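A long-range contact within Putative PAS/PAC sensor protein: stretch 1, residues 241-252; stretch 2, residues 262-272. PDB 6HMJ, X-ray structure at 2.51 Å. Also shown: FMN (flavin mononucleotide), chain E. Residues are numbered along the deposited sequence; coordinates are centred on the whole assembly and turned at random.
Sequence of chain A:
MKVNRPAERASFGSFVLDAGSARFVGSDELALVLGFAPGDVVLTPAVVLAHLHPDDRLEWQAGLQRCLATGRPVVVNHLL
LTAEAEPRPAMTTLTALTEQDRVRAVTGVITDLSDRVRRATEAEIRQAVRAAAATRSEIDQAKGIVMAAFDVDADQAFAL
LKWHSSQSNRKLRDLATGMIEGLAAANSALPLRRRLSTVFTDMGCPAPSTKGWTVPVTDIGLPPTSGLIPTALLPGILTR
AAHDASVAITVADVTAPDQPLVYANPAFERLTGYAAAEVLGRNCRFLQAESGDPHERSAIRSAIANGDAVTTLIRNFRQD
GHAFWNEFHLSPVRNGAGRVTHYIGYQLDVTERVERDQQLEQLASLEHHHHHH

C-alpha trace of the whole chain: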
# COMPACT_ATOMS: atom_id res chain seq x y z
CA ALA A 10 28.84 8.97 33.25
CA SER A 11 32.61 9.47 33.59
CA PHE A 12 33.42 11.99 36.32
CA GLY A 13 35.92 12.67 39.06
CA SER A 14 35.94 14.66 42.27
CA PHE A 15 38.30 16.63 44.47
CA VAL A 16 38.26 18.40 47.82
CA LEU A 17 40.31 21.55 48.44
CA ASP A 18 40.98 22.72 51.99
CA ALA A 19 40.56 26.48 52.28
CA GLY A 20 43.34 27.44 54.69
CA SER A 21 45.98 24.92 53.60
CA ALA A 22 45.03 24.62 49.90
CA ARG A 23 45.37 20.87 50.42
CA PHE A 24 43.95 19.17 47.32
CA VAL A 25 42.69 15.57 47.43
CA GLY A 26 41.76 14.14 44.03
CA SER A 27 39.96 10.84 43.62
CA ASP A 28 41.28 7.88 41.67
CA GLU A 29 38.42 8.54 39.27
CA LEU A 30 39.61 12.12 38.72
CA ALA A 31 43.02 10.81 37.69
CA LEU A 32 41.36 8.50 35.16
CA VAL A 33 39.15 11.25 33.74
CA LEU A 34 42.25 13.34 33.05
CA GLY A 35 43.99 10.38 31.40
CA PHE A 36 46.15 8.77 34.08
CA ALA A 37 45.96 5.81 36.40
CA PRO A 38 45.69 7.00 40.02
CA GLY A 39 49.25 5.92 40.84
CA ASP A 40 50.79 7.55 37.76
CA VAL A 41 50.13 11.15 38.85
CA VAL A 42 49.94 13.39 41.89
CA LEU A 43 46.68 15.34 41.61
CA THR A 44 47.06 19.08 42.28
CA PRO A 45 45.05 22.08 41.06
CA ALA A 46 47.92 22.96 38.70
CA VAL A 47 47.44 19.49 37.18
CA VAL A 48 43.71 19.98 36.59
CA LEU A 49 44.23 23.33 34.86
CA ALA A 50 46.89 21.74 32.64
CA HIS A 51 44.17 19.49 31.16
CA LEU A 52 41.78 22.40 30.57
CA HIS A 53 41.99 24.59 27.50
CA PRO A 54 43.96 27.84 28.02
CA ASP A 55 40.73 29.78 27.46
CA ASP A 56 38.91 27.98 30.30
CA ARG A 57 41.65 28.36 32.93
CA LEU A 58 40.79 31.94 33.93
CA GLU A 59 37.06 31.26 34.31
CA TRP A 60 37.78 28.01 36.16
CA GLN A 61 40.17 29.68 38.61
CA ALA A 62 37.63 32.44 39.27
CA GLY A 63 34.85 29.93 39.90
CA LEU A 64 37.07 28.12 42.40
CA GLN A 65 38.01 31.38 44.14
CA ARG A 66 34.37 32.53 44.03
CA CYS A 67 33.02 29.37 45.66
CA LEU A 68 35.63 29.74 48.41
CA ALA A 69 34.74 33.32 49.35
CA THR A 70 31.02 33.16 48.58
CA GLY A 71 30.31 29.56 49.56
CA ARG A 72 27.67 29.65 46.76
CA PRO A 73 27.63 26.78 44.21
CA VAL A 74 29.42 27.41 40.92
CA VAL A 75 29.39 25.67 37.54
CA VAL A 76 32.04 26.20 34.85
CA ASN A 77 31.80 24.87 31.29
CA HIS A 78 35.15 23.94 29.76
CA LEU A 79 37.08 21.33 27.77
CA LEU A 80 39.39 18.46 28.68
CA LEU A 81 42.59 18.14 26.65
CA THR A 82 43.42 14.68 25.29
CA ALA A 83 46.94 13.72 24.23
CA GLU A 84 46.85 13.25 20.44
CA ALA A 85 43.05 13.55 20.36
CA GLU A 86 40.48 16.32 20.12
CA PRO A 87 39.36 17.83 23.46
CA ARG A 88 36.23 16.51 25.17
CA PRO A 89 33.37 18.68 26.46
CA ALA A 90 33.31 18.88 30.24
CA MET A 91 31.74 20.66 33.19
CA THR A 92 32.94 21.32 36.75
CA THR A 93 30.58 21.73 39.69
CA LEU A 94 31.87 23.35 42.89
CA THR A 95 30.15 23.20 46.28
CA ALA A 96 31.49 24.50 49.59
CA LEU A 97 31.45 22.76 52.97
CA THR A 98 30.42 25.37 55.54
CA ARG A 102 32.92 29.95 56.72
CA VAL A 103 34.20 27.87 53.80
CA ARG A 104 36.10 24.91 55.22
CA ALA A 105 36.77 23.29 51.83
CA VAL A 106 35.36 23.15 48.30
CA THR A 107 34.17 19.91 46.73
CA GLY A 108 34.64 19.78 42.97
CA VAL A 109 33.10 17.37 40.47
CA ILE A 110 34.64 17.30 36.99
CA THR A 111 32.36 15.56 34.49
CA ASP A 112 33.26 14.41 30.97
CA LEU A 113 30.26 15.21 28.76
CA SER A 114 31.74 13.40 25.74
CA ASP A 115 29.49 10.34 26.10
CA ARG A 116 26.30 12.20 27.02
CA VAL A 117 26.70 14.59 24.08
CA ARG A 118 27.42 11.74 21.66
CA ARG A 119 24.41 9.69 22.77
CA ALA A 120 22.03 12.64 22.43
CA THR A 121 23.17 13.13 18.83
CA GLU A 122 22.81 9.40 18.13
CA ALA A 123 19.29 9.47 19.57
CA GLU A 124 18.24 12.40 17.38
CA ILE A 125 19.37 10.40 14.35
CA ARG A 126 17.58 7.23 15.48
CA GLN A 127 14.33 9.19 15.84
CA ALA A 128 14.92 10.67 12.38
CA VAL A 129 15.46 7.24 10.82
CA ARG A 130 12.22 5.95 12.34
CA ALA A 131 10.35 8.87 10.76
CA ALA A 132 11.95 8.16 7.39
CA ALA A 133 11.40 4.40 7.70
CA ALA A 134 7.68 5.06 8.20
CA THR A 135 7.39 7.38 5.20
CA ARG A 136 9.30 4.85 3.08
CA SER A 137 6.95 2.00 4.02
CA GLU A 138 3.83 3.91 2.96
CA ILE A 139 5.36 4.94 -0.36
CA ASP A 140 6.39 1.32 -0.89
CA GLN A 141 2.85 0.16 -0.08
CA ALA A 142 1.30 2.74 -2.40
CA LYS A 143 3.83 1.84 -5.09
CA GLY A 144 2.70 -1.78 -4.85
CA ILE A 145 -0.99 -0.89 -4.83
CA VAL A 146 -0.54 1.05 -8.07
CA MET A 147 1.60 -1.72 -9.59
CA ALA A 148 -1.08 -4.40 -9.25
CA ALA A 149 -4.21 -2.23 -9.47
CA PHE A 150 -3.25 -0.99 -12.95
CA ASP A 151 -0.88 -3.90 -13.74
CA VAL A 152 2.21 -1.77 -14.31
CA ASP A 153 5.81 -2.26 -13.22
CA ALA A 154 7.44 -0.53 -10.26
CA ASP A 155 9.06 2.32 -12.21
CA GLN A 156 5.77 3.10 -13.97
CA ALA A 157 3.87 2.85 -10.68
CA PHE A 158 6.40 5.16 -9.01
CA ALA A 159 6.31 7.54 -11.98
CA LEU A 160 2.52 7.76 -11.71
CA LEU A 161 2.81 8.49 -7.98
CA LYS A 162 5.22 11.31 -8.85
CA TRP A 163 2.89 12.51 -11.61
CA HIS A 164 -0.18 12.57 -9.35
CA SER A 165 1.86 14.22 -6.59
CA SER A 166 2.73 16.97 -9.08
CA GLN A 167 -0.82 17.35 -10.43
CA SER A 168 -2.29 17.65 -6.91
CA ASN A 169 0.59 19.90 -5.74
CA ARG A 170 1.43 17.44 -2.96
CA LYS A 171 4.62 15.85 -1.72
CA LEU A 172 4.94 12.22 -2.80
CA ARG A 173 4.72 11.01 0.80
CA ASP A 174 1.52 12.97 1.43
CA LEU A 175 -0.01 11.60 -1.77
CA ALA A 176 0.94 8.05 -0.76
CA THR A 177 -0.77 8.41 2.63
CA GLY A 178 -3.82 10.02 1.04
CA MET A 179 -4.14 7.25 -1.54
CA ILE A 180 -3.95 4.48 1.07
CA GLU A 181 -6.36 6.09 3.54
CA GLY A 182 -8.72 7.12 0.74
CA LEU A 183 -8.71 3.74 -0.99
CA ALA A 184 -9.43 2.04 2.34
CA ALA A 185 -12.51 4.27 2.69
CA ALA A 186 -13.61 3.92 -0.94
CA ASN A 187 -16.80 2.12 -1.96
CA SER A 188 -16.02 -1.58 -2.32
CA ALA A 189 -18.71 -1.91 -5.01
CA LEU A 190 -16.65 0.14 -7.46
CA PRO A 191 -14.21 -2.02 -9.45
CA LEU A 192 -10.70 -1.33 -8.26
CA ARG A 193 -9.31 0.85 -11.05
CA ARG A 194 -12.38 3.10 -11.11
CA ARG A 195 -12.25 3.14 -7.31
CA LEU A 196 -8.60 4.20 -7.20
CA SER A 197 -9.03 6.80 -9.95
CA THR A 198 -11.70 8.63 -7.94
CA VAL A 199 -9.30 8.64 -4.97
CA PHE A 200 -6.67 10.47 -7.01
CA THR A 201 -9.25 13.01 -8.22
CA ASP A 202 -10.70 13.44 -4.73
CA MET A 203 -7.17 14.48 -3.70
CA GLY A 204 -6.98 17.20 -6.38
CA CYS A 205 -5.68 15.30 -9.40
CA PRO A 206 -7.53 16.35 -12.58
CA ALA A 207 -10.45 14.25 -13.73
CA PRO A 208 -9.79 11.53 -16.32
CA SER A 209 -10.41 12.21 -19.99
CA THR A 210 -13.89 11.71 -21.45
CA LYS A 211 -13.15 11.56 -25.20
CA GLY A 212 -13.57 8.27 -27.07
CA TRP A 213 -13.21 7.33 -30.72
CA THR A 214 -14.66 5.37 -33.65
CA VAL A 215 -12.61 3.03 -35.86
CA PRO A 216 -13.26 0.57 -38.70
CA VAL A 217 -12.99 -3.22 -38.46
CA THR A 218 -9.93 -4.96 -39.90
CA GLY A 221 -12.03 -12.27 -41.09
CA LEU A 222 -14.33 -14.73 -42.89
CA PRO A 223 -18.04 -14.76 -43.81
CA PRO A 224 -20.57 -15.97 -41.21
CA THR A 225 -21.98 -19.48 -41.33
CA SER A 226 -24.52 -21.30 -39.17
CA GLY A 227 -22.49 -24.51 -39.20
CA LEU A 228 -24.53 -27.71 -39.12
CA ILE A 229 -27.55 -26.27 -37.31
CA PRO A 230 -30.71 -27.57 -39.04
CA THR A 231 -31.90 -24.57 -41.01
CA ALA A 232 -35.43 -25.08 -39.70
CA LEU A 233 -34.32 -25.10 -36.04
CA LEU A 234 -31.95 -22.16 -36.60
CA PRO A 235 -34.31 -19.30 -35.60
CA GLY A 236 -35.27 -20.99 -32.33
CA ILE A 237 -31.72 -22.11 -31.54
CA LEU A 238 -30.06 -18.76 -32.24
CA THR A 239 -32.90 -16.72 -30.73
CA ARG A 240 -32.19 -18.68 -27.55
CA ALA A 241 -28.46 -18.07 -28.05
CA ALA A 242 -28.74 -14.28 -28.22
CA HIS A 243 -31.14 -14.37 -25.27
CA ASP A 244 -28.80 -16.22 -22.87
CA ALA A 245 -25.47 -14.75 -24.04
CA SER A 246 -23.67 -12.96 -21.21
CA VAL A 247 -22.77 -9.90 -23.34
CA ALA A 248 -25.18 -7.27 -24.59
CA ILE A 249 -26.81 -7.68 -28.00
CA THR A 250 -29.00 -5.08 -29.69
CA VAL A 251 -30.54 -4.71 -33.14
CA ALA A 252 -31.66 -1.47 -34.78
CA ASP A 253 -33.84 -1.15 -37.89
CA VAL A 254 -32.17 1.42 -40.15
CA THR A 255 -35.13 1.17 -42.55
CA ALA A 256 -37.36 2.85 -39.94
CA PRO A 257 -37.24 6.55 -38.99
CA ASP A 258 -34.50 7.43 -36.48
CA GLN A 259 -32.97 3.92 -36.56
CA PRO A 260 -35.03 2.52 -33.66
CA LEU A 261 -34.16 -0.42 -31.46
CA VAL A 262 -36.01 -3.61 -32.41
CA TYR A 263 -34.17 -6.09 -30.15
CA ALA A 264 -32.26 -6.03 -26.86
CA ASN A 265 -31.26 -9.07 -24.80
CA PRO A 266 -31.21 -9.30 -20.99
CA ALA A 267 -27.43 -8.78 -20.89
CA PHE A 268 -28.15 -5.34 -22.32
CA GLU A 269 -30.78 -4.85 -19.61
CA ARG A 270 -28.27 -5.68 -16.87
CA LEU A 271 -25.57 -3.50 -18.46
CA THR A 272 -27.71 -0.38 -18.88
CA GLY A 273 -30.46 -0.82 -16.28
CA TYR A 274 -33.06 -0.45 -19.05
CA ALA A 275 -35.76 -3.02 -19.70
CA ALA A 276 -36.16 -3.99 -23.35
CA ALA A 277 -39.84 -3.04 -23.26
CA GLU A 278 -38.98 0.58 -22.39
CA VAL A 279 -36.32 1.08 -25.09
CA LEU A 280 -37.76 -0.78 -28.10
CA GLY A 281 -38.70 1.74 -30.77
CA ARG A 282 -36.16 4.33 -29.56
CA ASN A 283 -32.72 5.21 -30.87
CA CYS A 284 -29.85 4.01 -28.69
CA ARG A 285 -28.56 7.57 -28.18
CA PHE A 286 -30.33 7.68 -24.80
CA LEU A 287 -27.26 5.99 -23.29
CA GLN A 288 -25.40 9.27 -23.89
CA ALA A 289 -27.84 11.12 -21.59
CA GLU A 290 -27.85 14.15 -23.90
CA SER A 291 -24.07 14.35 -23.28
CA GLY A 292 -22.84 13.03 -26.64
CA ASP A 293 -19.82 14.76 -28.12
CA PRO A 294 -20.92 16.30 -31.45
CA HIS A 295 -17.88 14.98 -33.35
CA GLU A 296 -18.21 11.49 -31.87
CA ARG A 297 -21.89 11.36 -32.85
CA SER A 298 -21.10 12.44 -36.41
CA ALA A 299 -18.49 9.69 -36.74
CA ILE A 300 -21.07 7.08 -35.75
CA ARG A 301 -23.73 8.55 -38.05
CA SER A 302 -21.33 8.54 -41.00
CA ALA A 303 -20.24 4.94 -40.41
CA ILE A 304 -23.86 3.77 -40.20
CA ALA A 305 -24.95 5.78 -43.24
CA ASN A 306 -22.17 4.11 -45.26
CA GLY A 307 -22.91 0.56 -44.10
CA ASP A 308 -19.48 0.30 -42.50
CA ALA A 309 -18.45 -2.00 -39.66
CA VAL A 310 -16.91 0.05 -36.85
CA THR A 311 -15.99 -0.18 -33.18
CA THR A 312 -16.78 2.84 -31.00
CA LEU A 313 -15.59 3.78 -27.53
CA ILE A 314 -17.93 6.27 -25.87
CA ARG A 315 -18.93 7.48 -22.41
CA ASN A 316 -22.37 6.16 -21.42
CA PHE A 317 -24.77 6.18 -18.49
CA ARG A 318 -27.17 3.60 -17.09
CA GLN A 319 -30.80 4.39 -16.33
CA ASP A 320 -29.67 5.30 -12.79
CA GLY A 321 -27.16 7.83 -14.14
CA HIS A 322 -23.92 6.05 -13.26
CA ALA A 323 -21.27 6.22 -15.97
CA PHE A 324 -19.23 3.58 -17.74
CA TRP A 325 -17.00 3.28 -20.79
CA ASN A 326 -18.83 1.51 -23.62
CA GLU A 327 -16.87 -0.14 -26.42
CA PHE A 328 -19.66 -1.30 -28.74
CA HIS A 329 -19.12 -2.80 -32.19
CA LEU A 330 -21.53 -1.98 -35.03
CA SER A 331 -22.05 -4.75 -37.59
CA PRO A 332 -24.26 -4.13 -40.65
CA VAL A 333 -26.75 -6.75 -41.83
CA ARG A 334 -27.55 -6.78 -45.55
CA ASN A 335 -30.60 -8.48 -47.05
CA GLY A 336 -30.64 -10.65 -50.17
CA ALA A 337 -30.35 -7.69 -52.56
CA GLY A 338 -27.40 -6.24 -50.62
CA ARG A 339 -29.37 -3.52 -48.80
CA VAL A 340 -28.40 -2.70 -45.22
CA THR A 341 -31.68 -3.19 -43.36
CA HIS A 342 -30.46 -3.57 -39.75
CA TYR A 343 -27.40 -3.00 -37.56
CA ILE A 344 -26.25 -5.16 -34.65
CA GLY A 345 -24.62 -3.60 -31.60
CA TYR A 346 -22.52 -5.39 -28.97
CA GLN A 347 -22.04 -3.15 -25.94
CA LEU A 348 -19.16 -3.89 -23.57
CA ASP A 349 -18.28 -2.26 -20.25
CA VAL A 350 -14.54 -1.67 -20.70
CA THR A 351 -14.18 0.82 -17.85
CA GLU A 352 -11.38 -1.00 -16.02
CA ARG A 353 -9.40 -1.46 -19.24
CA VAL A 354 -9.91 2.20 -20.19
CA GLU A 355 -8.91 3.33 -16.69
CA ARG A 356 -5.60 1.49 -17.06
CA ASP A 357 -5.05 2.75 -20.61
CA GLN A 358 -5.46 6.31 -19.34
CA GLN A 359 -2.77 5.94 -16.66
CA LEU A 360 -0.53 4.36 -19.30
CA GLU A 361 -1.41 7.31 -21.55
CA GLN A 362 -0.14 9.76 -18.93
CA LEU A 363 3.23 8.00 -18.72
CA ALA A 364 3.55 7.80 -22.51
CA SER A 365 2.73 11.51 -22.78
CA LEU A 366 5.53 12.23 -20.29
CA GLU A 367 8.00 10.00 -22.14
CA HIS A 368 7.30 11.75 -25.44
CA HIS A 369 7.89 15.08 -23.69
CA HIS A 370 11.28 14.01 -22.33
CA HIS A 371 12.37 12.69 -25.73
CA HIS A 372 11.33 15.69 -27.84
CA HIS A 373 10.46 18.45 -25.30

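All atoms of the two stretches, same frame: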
# COMPACT_ATOMS: atom_id res chain seq x y z
N ALA A 241 -29.87 -18.40 -28.26
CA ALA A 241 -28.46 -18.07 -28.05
C ALA A 241 -28.29 -16.60 -27.69
O ALA A 241 -27.68 -16.27 -26.67
CB ALA A 241 -27.65 -18.41 -29.30
N ALA A 242 -28.83 -15.70 -28.51
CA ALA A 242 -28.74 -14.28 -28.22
C ALA A 242 -29.41 -13.93 -26.90
O ALA A 242 -28.98 -12.99 -26.22
CB ALA A 242 -29.36 -13.47 -29.36
N HIS A 243 -30.43 -14.68 -26.50
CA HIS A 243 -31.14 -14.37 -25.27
C HIS A 243 -30.28 -14.66 -24.04
O HIS A 243 -30.27 -13.87 -23.09
CB HIS A 243 -32.44 -15.17 -25.21
CG HIS A 243 -33.37 -14.72 -24.12
ND1 HIS A 243 -34.12 -13.58 -24.20
CD2 HIS A 243 -33.67 -15.28 -22.92
CE1 HIS A 243 -34.84 -13.44 -23.10
NE2 HIS A 243 -34.59 -14.47 -22.31
N ASP A 244 -29.56 -15.78 -24.04
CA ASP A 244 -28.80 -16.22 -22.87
C ASP A 244 -27.34 -15.77 -22.89
O ASP A 244 -26.65 -15.94 -21.88
CB ASP A 244 -28.86 -17.74 -22.75
CG ASP A 244 -30.26 -18.24 -22.45
OD1 ASP A 244 -31.16 -17.40 -22.24
OD2 ASP A 244 -30.47 -19.47 -22.43
N ALA A 245 -26.86 -15.20 -23.99
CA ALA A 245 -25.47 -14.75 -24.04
C ALA A 245 -25.21 -13.73 -22.95
O ALA A 245 -26.05 -12.87 -22.66
CB ALA A 245 -25.15 -14.16 -25.42
N SER A 246 -24.02 -13.81 -22.35
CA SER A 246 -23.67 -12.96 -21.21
C SER A 246 -23.30 -11.53 -21.61
O SER A 246 -23.20 -10.68 -20.72
CB SER A 246 -22.50 -13.57 -20.44
OG SER A 246 -21.40 -13.82 -21.29
N VAL A 247 -23.12 -11.25 -22.89
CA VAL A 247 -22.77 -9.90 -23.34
C VAL A 247 -23.98 -9.30 -24.05
O VAL A 247 -24.86 -10.01 -24.55
CB VAL A 247 -21.53 -9.88 -24.25
CG1 VAL A 247 -20.31 -10.38 -23.49
CG2 VAL A 247 -21.75 -10.72 -25.50
N ALA A 248 -24.01 -7.97 -24.09
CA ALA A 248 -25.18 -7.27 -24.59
C ALA A 248 -25.29 -7.40 -26.10
O ALA A 248 -24.29 -7.31 -26.82
CB ALA A 248 -25.13 -5.79 -24.19
N ILE A 249 -26.51 -7.62 -26.58
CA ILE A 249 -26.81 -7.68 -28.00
C ILE A 249 -28.02 -6.80 -28.27
O ILE A 249 -29.03 -6.89 -27.56
CB ILE A 249 -27.07 -9.13 -28.46
CG1 ILE A 249 -25.88 -10.02 -28.10
CG2 ILE A 249 -27.37 -9.17 -29.96
CD1 ILE A 249 -26.08 -11.48 -28.44
N THR A 250 -27.91 -5.95 -29.29
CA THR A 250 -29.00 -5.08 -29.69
C THR A 250 -29.09 -5.04 -31.21
O THR A 250 -28.08 -5.21 -31.91
CB THR A 250 -28.83 -3.65 -29.14
OG1 THR A 250 -27.55 -3.14 -29.54
CG2 THR A 250 -28.93 -3.65 -27.62
N VAL A 251 -30.30 -4.84 -31.71
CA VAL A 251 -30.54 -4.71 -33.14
C VAL A 251 -31.36 -3.45 -33.38
O VAL A 251 -32.34 -3.18 -32.67
CB VAL A 251 -31.28 -5.94 -33.72
CG1 VAL A 251 -31.43 -5.80 -35.23
CG2 VAL A 251 -30.54 -7.22 -33.36
N ALA A 252 -30.95 -2.67 -34.38
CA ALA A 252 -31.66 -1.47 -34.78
C ALA A 252 -32.09 -1.61 -36.24
O ALA A 252 -31.34 -2.15 -37.06
CB ALA A 252 -30.79 -0.23 -34.61
N VAL A 262 -35.01 -2.56 -32.21
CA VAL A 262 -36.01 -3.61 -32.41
C VAL A 262 -35.68 -4.88 -31.64
O VAL A 262 -36.50 -5.80 -31.62
CB VAL A 262 -36.21 -3.93 -33.91
CG1 VAL A 262 -36.75 -2.70 -34.63
CG2 VAL A 262 -34.92 -4.39 -34.55
N TYR A 263 -34.50 -4.97 -31.01
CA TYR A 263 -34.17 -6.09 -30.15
C TYR A 263 -33.13 -5.67 -29.12
O TYR A 263 -32.24 -4.86 -29.41
CB TYR A 263 -33.65 -7.30 -30.93
CG TYR A 263 -33.23 -8.43 -30.01
CD1 TYR A 263 -34.17 -9.26 -29.43
CD2 TYR A 263 -31.89 -8.64 -29.70
CE1 TYR A 263 -33.80 -10.28 -28.58
CE2 TYR A 263 -31.51 -9.65 -28.85
CZ TYR A 263 -32.46 -10.47 -28.29
OH TYR A 263 -32.08 -11.49 -27.45
N ALA A 264 -33.24 -6.24 -27.92
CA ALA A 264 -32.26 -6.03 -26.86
C ALA A 264 -32.37 -7.18 -25.88
O ALA A 264 -33.46 -7.45 -25.36
CB ALA A 264 -32.49 -4.69 -26.16
N ASN A 265 -31.26 -7.87 -25.64
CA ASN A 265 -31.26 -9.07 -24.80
C ASN A 265 -31.06 -8.69 -23.34
O ASN A 265 -30.68 -7.57 -23.01
CB ASN A 265 -30.17 -10.03 -25.28
CG ASN A 265 -28.77 -9.50 -25.04
OD1 ASN A 265 -28.58 -8.34 -24.65
ND2 ASN A 265 -27.77 -10.34 -25.28
N PRO A 266 -31.32 -9.63 -22.43
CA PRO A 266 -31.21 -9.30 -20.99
C PRO A 266 -29.83 -8.81 -20.58
O PRO A 266 -29.73 -7.99 -19.65
CB PRO A 266 -31.57 -10.62 -20.30
CG PRO A 266 -32.40 -11.36 -21.29
CD PRO A 266 -31.83 -10.99 -22.64
N ALA A 267 -28.76 -9.28 -21.22
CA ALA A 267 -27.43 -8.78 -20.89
C ALA A 267 -27.35 -7.28 -21.10
O ALA A 267 -26.68 -6.56 -20.35
CB ALA A 267 -26.37 -9.49 -21.73
N PHE A 268 -28.04 -6.78 -22.13
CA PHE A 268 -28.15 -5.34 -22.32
C PHE A 268 -28.94 -4.71 -21.18
O PHE A 268 -28.59 -3.62 -20.70
CB PHE A 268 -28.81 -5.04 -23.66
CG PHE A 268 -28.98 -3.58 -23.95
CD1 PHE A 268 -30.15 -2.93 -23.60
CD2 PHE A 268 -27.98 -2.86 -24.58
CE1 PHE A 268 -30.32 -1.58 -23.86
CE2 PHE A 268 -28.14 -1.51 -24.84
CZ PHE A 268 -29.31 -0.87 -24.48
N GLU A 269 -29.99 -5.38 -20.71
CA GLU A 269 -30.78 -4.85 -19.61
C GLU A 269 -29.95 -4.73 -18.34
O GLU A 269 -30.01 -3.72 -17.63
CB GLU A 269 -32.01 -5.72 -19.37
CG GLU A 269 -32.92 -5.86 -20.60
CD GLU A 269 -34.20 -6.63 -20.32
OE1 GLU A 269 -34.54 -6.80 -19.13
OE2 GLU A 269 -34.87 -7.04 -21.29
N ARG A 270 -29.15 -5.76 -18.03
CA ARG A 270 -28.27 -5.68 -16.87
C ARG A 270 -27.23 -4.58 -17.04
O ARG A 270 -26.94 -3.83 -16.10
CB ARG A 270 -27.58 -7.03 -16.62
CG ARG A 270 -28.50 -8.09 -16.04
CD ARG A 270 -27.76 -9.40 -15.77
NE ARG A 270 -28.24 -10.50 -16.61
CZ ARG A 270 -27.60 -11.01 -17.66
NH1 ARG A 270 -26.42 -10.52 -18.03
NH2 ARG A 270 -28.14 -12.01 -18.34
N LEU A 271 -26.64 -4.47 -18.24
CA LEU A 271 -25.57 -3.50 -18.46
C LEU A 271 -26.07 -2.07 -18.27
O LEU A 271 -25.40 -1.26 -17.62
CB LEU A 271 -25.00 -3.68 -19.86
CG LEU A 271 -24.00 -2.64 -20.37
CD1 LEU A 271 -22.71 -2.72 -19.58
CD2 LEU A 271 -23.75 -2.82 -21.86
N THR A 272 -27.23 -1.76 -18.82
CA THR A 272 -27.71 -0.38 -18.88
C THR A 272 -28.75 -0.06 -17.81
O THR A 272 -29.00 1.12 -17.56
CB THR A 272 -28.32 -0.09 -20.25
OG1 THR A 272 -29.46 -0.92 -20.47
CG2 THR A 272 -27.29 -0.34 -21.35
N1 FMN E . -24.60 4.95 -29.08
C2 FMN E . -24.21 4.97 -27.78
O2 FMN E . -23.80 6.05 -27.29
N3 FMN E . -24.23 3.88 -27.00
C4 FMN E . -24.65 2.69 -27.44
O4 FMN E . -24.66 1.70 -26.69
C4A FMN E . -25.10 2.58 -28.85
N5 FMN E . -25.54 1.42 -29.37
C5A FMN E . -25.94 1.36 -30.66
C6 FMN E . -26.38 0.14 -31.16
C7 FMN E . -26.81 0.04 -32.48
C7M FMN E . -27.29 -1.29 -33.01
C8 FMN E . -26.78 1.24 -33.35
C8M FMN E . -27.23 1.17 -34.79
C9 FMN E . -26.34 2.45 -32.85
C9A FMN E . -25.91 2.57 -31.53
N10 FMN E . -25.46 3.80 -30.99
C10 FMN E . -25.04 3.82 -29.65
C1' FMN E . -25.37 5.04 -31.76
C2' FMN E . -26.61 5.89 -31.55
O2' FMN E . -27.77 5.06 -31.42
C3' FMN E . -26.78 6.83 -32.73
O3' FMN E . -26.89 6.05 -33.93
C4' FMN E . -25.61 7.79 -32.90
O4' FMN E . -25.44 8.57 -31.71
C5' FMN E . -25.94 8.65 -34.11
O5' FMN E . -25.77 10.03 -33.84
P FMN E . -27.06 10.94 -33.56
O1P FMN E . -26.45 12.30 -33.31
O2P FMN E . -27.86 10.83 -34.84
O3P FMN E . -27.75 10.29 -32.39
O HOH W 1 -28.41 -11.84 -22.61

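What lines the two strands up? Strand 250-252 runs antiparallel to strand 262-264, and the backbone sets the register: V251 N donates to Y263 O at 3.0 Å, while V251 O receives both Y263 N at 3.3 Å and V262 N at 2.8 Å. One step on, N265 N donates to I249 O at 3.1 Å. Between these rungs the chains draw close, with T250 CA 3.3 Å from Y263 O and A264 CA 3.4 Å from I249 O, both CA-H...O contacts. The small methyl of A264 leaves T250 CG2 room to sit 4.0 Å from A264 CB.

How does one asparagine hold the turn of the other stretch? The side chain of N265, at chi1 68° (p), reaches into a hollow walled by backbone polar groups. Its ND2 donates to A242 O at 3.1 Å and to V247 O at 3.0 Å, tying the end of the first helix to the loop after it. Its OD1 accepts from I249 N at 2.9 Å and also from F268 N at 3.0 Å, capping the helix that begins at P266. An amide suits this buried place because it offers donor and acceptor side by side. A water lies nearby, donating to H243 O at 2.8 Å and A245 O at 2.6 Å and accepting from A267 N at 2.9 Å, so it joins the two stretches where their backbones do not meet directly.

Which bumps of the second helix fill the loop's hollows? A267 presents a single methyl to a curved stretch of backbone: its CB is 3.5 Å from A245 O, 3.5 Å from S246 O and 3.2 Å from V247 O. A248 answers with its own methyl, whose CB lies 3.8 Å from F268 CB and 4.0 Å from L271 CD2. Alanine suits both places, being apolar and short enough for such close backbone packing. On the sheet face shared by T250 and A264, T250 CG2 lies over the F268 ring, 3.7 Å from its centroid, a CH-pi contact between two buried side chains.

Where do the larger rings pack? P266 CG sits over one face of the H243 ring, 4.0 Å from its centroid, in a second CH-pi contact. Y263 shares the other sheet face with V251, where V251 CB meets Y263 CB at 3.9 Å. Its long side chain, with chi1 t, carries the ring past I249 to the first helix; Y263 CE2 is 4.3 Å from I249 CG2 and 4.4 Å from A242 CB.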